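Local coordinates for YycN protein (Bacillus subtilis, PDB 1ON0), which is of unknown function but probably acts as an acetyltransferase of the GNAT family, at residues 78-91 and 113-127. Residues are numbered along the deposited sequence; the frame is centred on the assembly and turned at random.
Sequences IHAEPEHPQQEAFI and LDQAARSMGIRKLSL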
loop_
_atom_site.group_PDB
_atom_site.type_symbol
_atom_site.label_atom_id
_atom_site.label_comp_id
_atom_site.label_asym_id
_atom_site.label_seq_id
_atom_site.Cartn_x
_atom_site.Cartn_y
_atom_site.Cartn_z
ATOM N N ILE B 78 -9.679 9.368 20.938
ATOM C CA ILE B 78 -9.971 8.360 21.947
ATOM C C ILE B 78 -10.320 8.999 23.276
ATOM O O ILE B 78 -9.955 10.142 23.555
ATOM C CB ILE B 78 -8.793 7.380 22.186
ATOM C CG1 ILE B 78 -7.703 8.046 23.012
ATOM C CG2 ILE B 78 -8.246 6.898 20.856
ATOM C CD1 ILE B 78 -6.576 7.103 23.392
ATOM N N HIS B 79 -11.035 8.242 24.090
ATOM C CA HIS B 79 -11.448 8.687 25.413
ATOM C C HIS B 79 -10.890 7.714 26.427
ATOM O O HIS B 79 -10.962 6.505 26.222
ATOM C CB HIS B 79 -12.964 8.673 25.521
ATOM C CG HIS B 79 -13.477 8.919 26.905
ATOM N ND1 HIS B 79 -13.271 10.104 27.574
ATOM C CD2 HIS B 79 -14.224 8.144 27.727
ATOM C CE1 HIS B 79 -13.875 10.053 28.749
ATOM N NE2 HIS B 79 -14.459 8.876 28.866
ATOM N N ALA B 80 -10.350 8.232 27.522
ATOM C CA ALA B 80 -9.802 7.383 28.574
ATOM C C ALA B 80 -10.546 7.605 29.888
ATOM O O ALA B 80 -10.036 8.281 30.772
ATOM C CB ALA B 80 -8.314 7.685 28.762
ATOM N N GLU B 81 -11.741 7.035 30.021
ATOM C CA GLU B 81 -12.549 7.204 31.236
ATOM C C GLU B 81 -11.749 7.285 32.535
ATOM O O GLU B 81 -10.620 6.793 32.623
ATOM C CB GLU B 81 -13.589 6.082 31.351
ATOM C CG GLU B 81 -14.946 6.427 30.751
ATOM C CD GLU B 81 -15.445 5.377 29.770
ATOM O OE1 GLU B 81 -16.612 5.471 29.346
ATOM O OE2 GLU B 81 -14.670 4.463 29.421
ATOM N N PRO B 82 -12.328 7.923 33.565
ATOM C CA PRO B 82 -11.659 8.065 34.860
ATOM C C PRO B 82 -11.495 6.752 35.618
ATOM O O PRO B 82 -12.469 6.037 35.858
ATOM C CB PRO B 82 -12.553 9.061 35.598
ATOM C CG PRO B 82 -13.914 8.761 35.044
ATOM C CD PRO B 82 -13.631 8.613 33.566
ATOM N N GLU B 83 -10.252 6.443 35.983
ATOM C CA GLU B 83 -9.938 5.228 36.727
ATOM C C GLU B 83 -10.734 4.030 36.228
ATOM O O GLU B 83 -11.429 3.372 37.005
ATOM C CB GLU B 83 -10.233 5.438 38.216
ATOM C CG GLU B 83 -9.461 6.580 38.846
ATOM C CD GLU B 83 -7.960 6.371 38.784
ATOM O OE1 GLU B 83 -7.471 5.418 39.427
ATOM O OE2 GLU B 83 -7.273 7.151 38.087
ATOM N N HIS B 84 -10.640 3.739 34.937
ATOM C CA HIS B 84 -11.382 2.612 34.394
ATOM C C HIS B 84 -10.828 1.302 34.949
ATOM O O HIS B 84 -9.622 1.081 34.956
ATOM C CB HIS B 84 -11.318 2.627 32.868
ATOM C CG HIS B 84 -12.259 1.665 32.216
ATOM N ND1 HIS B 84 -12.127 0.297 32.335
ATOM C CD2 HIS B 84 -13.331 1.866 31.415
ATOM C CE1 HIS B 84 -13.070 -0.299 31.633
ATOM N NE2 HIS B 84 -13.817 0.631 31.064
ATOM N N PRO B 85 -11.712 0.412 35.427
ATOM C CA PRO B 85 -11.306 -0.883 35.991
ATOM C C PRO B 85 -10.393 -1.744 35.120
ATOM O O PRO B 85 -9.742 -2.655 35.621
ATOM C CB PRO B 85 -12.643 -1.568 36.293
ATOM C CG PRO B 85 -13.558 -0.990 35.268
ATOM C CD PRO B 85 -13.175 0.478 35.298
ATOM N N GLN B 86 -10.346 -1.467 33.821
ATOM C CA GLN B 86 -9.484 -2.234 32.930
ATOM C C GLN B 86 -8.619 -1.294 32.106
ATOM O O GLN B 86 -8.135 -1.656 31.036
ATOM C CB GLN B 86 -10.311 -3.132 32.005
ATOM C CG GLN B 86 -11.279 -4.058 32.730
ATOM C CD GLN B 86 -11.986 -5.019 31.786
ATOM O OE1 GLN B 86 -13.137 -5.405 32.021
ATOM N NE2 GLN B 86 -11.297 -5.422 30.718
ATOM N N GLN B 87 -8.438 -0.081 32.618
ATOM C CA GLN B 87 -7.625 0.936 31.953
ATOM C C GLN B 87 -8.000 0.982 30.468
ATOM O O GLN B 87 -7.149 1.170 29.598
ATOM C CB GLN B 87 -6.133 0.596 32.122
ATOM C CG GLN B 87 -5.178 1.804 32.175
ATOM C CD GLN B 87 -4.999 2.410 33.575
ATOM O OE1 GLN B 87 -4.618 1.721 34.527
ATOM N NE2 GLN B 87 -5.254 3.710 33.692
ATOM N N GLU B 88 -9.285 0.808 30.185
ATOM C CA GLU B 88 -9.754 0.816 28.816
ATOM C C GLU B 88 -9.929 2.248 28.322
ATOM O O GLU B 88 -9.965 3.192 29.107
ATOM C CB GLU B 88 -11.082 0.060 28.718
ATOM C CG GLU B 88 -11.404 -0.494 27.330
ATOM C CD GLU B 88 -12.637 -1.390 27.319
ATOM O OE1 GLU B 88 -12.836 -2.130 26.328
ATOM O OE2 GLU B 88 -13.407 -1.349 28.298
ATOM N N ALA B 89 -9.998 2.408 27.008
ATOM C CA ALA B 89 -10.199 3.718 26.404
ATOM C C ALA B 89 -11.050 3.457 25.179
ATOM O O ALA B 89 -10.854 2.467 24.478
ATOM C CB ALA B 89 -8.872 4.345 26.011
ATOM N N PHE B 90 -12.015 4.330 24.938
ATOM C CA PHE B 90 -12.894 4.171 23.802
ATOM C C PHE B 90 -12.424 4.998 22.627
ATOM O O PHE B 90 -11.973 6.139 22.787
ATOM C CB PHE B 90 -14.321 4.578 24.170
ATOM C CG PHE B 90 -15.349 4.271 23.094
ATOM C CD1 PHE B 90 -15.873 5.284 22.299
ATOM C CD2 PHE B 90 -15.802 2.977 22.901
ATOM C CE1 PHE B 90 -16.849 5.024 21.336
ATOM C CE2 PHE B 90 -16.774 2.694 21.943
ATOM C CZ PHE B 90 -17.294 3.725 21.157
ATOM N N ILE B 91 -12.542 4.413 21.442
ATOM C CA ILE B 91 -12.163 5.092 20.218
ATOM C C ILE B 91 -13.420 5.705 19.607
ATOM O O ILE B 91 -14.164 5.038 18.876
ATOM C CB ILE B 91 -11.546 4.108 19.220
ATOM C CG1 ILE B 91 -10.273 3.501 19.830
ATOM C CG2 ILE B 91 -11.212 4.827 17.920
ATOM C CD1 ILE B 91 -9.734 2.310 19.090
ATOM N N LEU B 113 -1.676 3.683 17.289
ATOM C CA LEU B 113 -2.706 3.850 18.318
ATOM C C LEU B 113 -2.302 2.995 19.509
ATOM O O LEU B 113 -2.212 3.492 20.624
ATOM C CB LEU B 113 -4.074 3.379 17.813
ATOM C CG LEU B 113 -5.340 3.813 18.573
ATOM C CD1 LEU B 113 -6.389 2.757 18.330
ATOM C CD2 LEU B 113 -5.115 3.982 20.074
ATOM N N ASP B 114 -2.064 1.707 19.268
ATOM C CA ASP B 114 -1.677 0.804 20.342
ATOM C C ASP B 114 -0.454 1.293 21.076
ATOM O O ASP B 114 -0.401 1.276 22.301
ATOM C CB ASP B 114 -1.374 -0.592 19.812
ATOM C CG ASP B 114 -2.572 -1.245 19.214
ATOM O OD1 ASP B 114 -3.687 -0.712 19.398
ATOM O OD2 ASP B 114 -2.409 -2.302 18.567
ATOM N N GLN B 115 0.545 1.701 20.309
ATOM C CA GLN B 115 1.789 2.191 20.886
ATOM C C GLN B 115 1.504 3.365 21.814
ATOM O O GLN B 115 2.026 3.426 22.924
ATOM C CB GLN B 115 2.738 2.644 19.780
ATOM C CG GLN B 115 4.047 3.175 20.305
ATOM C CD GLN B 115 4.927 2.073 20.866
ATOM O OE1 GLN B 115 5.941 2.342 21.508
ATOM N NE2 GLN B 115 4.550 0.822 20.606
ATOM N N ALA B 116 0.669 4.291 21.350
ATOM C CA ALA B 116 0.319 5.457 22.140
ATOM C C ALA B 116 -0.492 5.092 23.386
ATOM O O ALA B 116 -0.172 5.538 24.489
ATOM C CB ALA B 116 -0.439 6.462 21.280
ATOM N N ALA B 117 -1.527 4.279 23.228
ATOM C CA ALA B 117 -2.336 3.893 24.390
ATOM C C ALA B 117 -1.439 3.292 25.469
ATOM O O ALA B 117 -1.471 3.727 26.623
ATOM C CB ALA B 117 -3.427 2.896 23.997
ATOM N N ARG B 118 -0.628 2.306 25.103
ATOM C CA ARG B 118 0.266 1.700 26.084
ATOM C C ARG B 118 1.165 2.715 26.802
ATOM O O ARG B 118 1.299 2.670 28.016
ATOM C CB ARG B 118 1.131 0.618 25.438
ATOM C CG ARG B 118 0.371 -0.614 25.024
ATOM C CD ARG B 118 1.327 -1.662 24.534
ATOM N NE ARG B 118 2.151 -2.186 25.621
ATOM C CZ ARG B 118 1.808 -3.219 26.389
ATOM N NH1 ARG B 118 0.655 -3.844 26.185
ATOM N NH2 ARG B 118 2.617 -3.627 27.360
ATOM N N SER B 119 1.767 3.630 26.056
ATOM C CA SER B 119 2.640 4.622 26.656
ATOM C C SER B 119 1.913 5.464 27.678
ATOM O O SER B 119 2.530 6.002 28.585
ATOM C CB SER B 119 3.224 5.556 25.594
ATOM O OG SER B 119 2.230 6.460 25.122
HETATM N N MSE B 120 0.601 5.591 27.533
HETATM C CA MSE B 120 -0.158 6.404 28.474
HETATM C C MSE B 120 -0.949 5.634 29.535
HETATM O O MSE B 120 -1.769 6.206 30.233
HETATM C CB MSE B 120 -1.061 7.393 27.693
HETATM C CG MSE B 120 -1.800 6.776 26.517
HETATM SE SE MSE B 120 -2.435 8.041 25.175
HETATM C CE MSE B 120 -4.019 8.695 26.071
ATOM N N GLY B 121 -0.704 4.333 29.651
ATOM C CA GLY B 121 -1.396 3.553 30.662
ATOM C C GLY B 121 -2.573 2.722 30.197
ATOM O O GLY B 121 -2.944 1.749 30.837
ATOM N N ILE B 122 -3.149 3.083 29.065
ATOM C CA ILE B 122 -4.291 2.349 28.540
ATOM C C ILE B 122 -3.941 0.877 28.351
ATOM O O ILE B 122 -2.938 0.571 27.725
ATOM C CB ILE B 122 -4.712 2.924 27.183
ATOM C CG1 ILE B 122 -5.001 4.409 27.324
ATOM C CG2 ILE B 122 -5.905 2.176 26.649
ATOM C CD1 ILE B 122 -5.403 5.055 26.031
ATOM N N ARG B 123 -4.765 -0.022 28.882
ATOM C CA ARG B 123 -4.515 -1.452 28.747
ATOM C C ARG B 123 -5.480 -2.144 27.786
ATOM O O ARG B 123 -5.273 -3.305 27.418
ATOM C CB ARG B 123 -4.615 -2.162 30.096
ATOM C CG ARG B 123 -3.407 -2.018 31.021
ATOM C CD ARG B 123 -3.111 -3.364 31.700
ATOM N NE ARG B 123 -4.305 -3.952 32.311
ATOM C CZ ARG B 123 -4.466 -5.256 32.554
ATOM N NH1 ARG B 123 -3.507 -6.128 32.236
ATOM N NH2 ARG B 123 -5.587 -5.694 33.119
ATOM N N LYS B 124 -6.540 -1.448 27.383
ATOM C CA LYS B 124 -7.526 -2.039 26.478
ATOM C C LYS B 124 -8.206 -0.964 25.623
ATOM O O LYS B 124 -8.364 0.177 26.047
ATOM C CB LYS B 124 -8.566 -2.796 27.305
ATOM C CG LYS B 124 -9.608 -3.565 26.509
ATOM C CD LYS B 124 -10.581 -4.289 27.445
ATOM C CE LYS B 124 -11.659 -5.024 26.665
ATOM N NZ LYS B 124 -12.507 -5.886 27.532
ATOM N N LEU B 125 -8.597 -1.339 24.413
ATOM C CA LEU B 125 -9.252 -0.423 23.504
ATOM C C LEU B 125 -10.619 -0.922 23.133
ATOM O O LEU B 125 -10.817 -2.117 22.898
ATOM C CB LEU B 125 -8.438 -0.250 22.233
ATOM C CG LEU B 125 -7.070 0.377 22.408
ATOM C CD1 LEU B 125 -6.366 0.321 21.066
ATOM C CD2 LEU B 125 -7.210 1.830 22.899
ATOM N N SER B 126 -11.564 0.005 23.051
ATOM C CA SER B 126 -12.939 -0.335 22.708
ATOM C C SER B 126 -13.416 0.665 21.649
ATOM O O SER B 126 -12.992 1.817 21.650
ATOM C CB SER B 126 -13.789 -0.258 23.973
ATOM O OG SER B 126 -15.091 -0.702 23.736
ATOM N N LEU B 127 -14.287 0.223 20.751
ATOM C CA LEU B 127 -14.781 1.084 19.689
ATOM C C LEU B 127 -16.113 0.626 19.088
ATOM O O LEU B 127 -16.545 -0.512 19.292
ATOM C CB LEU B 127 -13.738 1.170 18.567
ATOM C CG LEU B 127 -13.486 -0.112 17.757
ATOM C CD1 LEU B 127 -14.670 -0.408 16.854
ATOM C CD2 LEU B 127 -12.235 0.070 16.907
HETATM O O HOH W 1 -1.824 0.890 33.373
#
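E88 and K124 pair across neighbouring parallel strands, on the same face of the sheet, and their side chains run obliquely across one another. Both are extended, with CG anti to the backbone N (chi1 -156° in E88, -175° in K124), which lays the carboxylate over the lysine methylenes: E88 OE1 lies 3.1 Å from K124 CE. The ammonium itself is more distant, E88 OE1 to K124 NZ measuring 4.0 Å, so the salt bridge is long. OE1 also meets CB of S126, while CB of E88 sits over the centre of one face of the H84 ring. Replacing E88 with a leucine would remove the carboxylate, which would probably leave the K124 ammonium without this already long partner and free the lysine chain to turn. Further along the same face, the F90 ring reaches across to the other strand, CE2 lying 3.4 Å from L127 CA, and S126 OG sits at the ring's edge, in its plane.

The opposite face is apolar. The CD1 methyls of I78 and I122 meet tip to tip at 3.5 Å, and A89 CB packs beside I122 CD1. I91 CD1 points at L113 CD1 of helix 105-119, tighter than usual for carbons, while I91 and L127 lie side by side. W63 of strand 60-66 touches I78 and selenomethionine M120, and F145 touches I91 and L127.

Main-chain bonds fix this register: A89 N donates to K124 O, S126 N to A89 O (2.9 Å), and I91 N to S126 O (2.6 Å). Before the strands pair, Q87 O accepts R123 N at 2.8 Å. A water bridges G121 O and, weakly, Q87 OE1.

Parallel strands 88-96 and 124-127, joined through helix 105-119, form a beta-alpha-beta unit of the mixed sheet in the GNAT acetyltransferase fold.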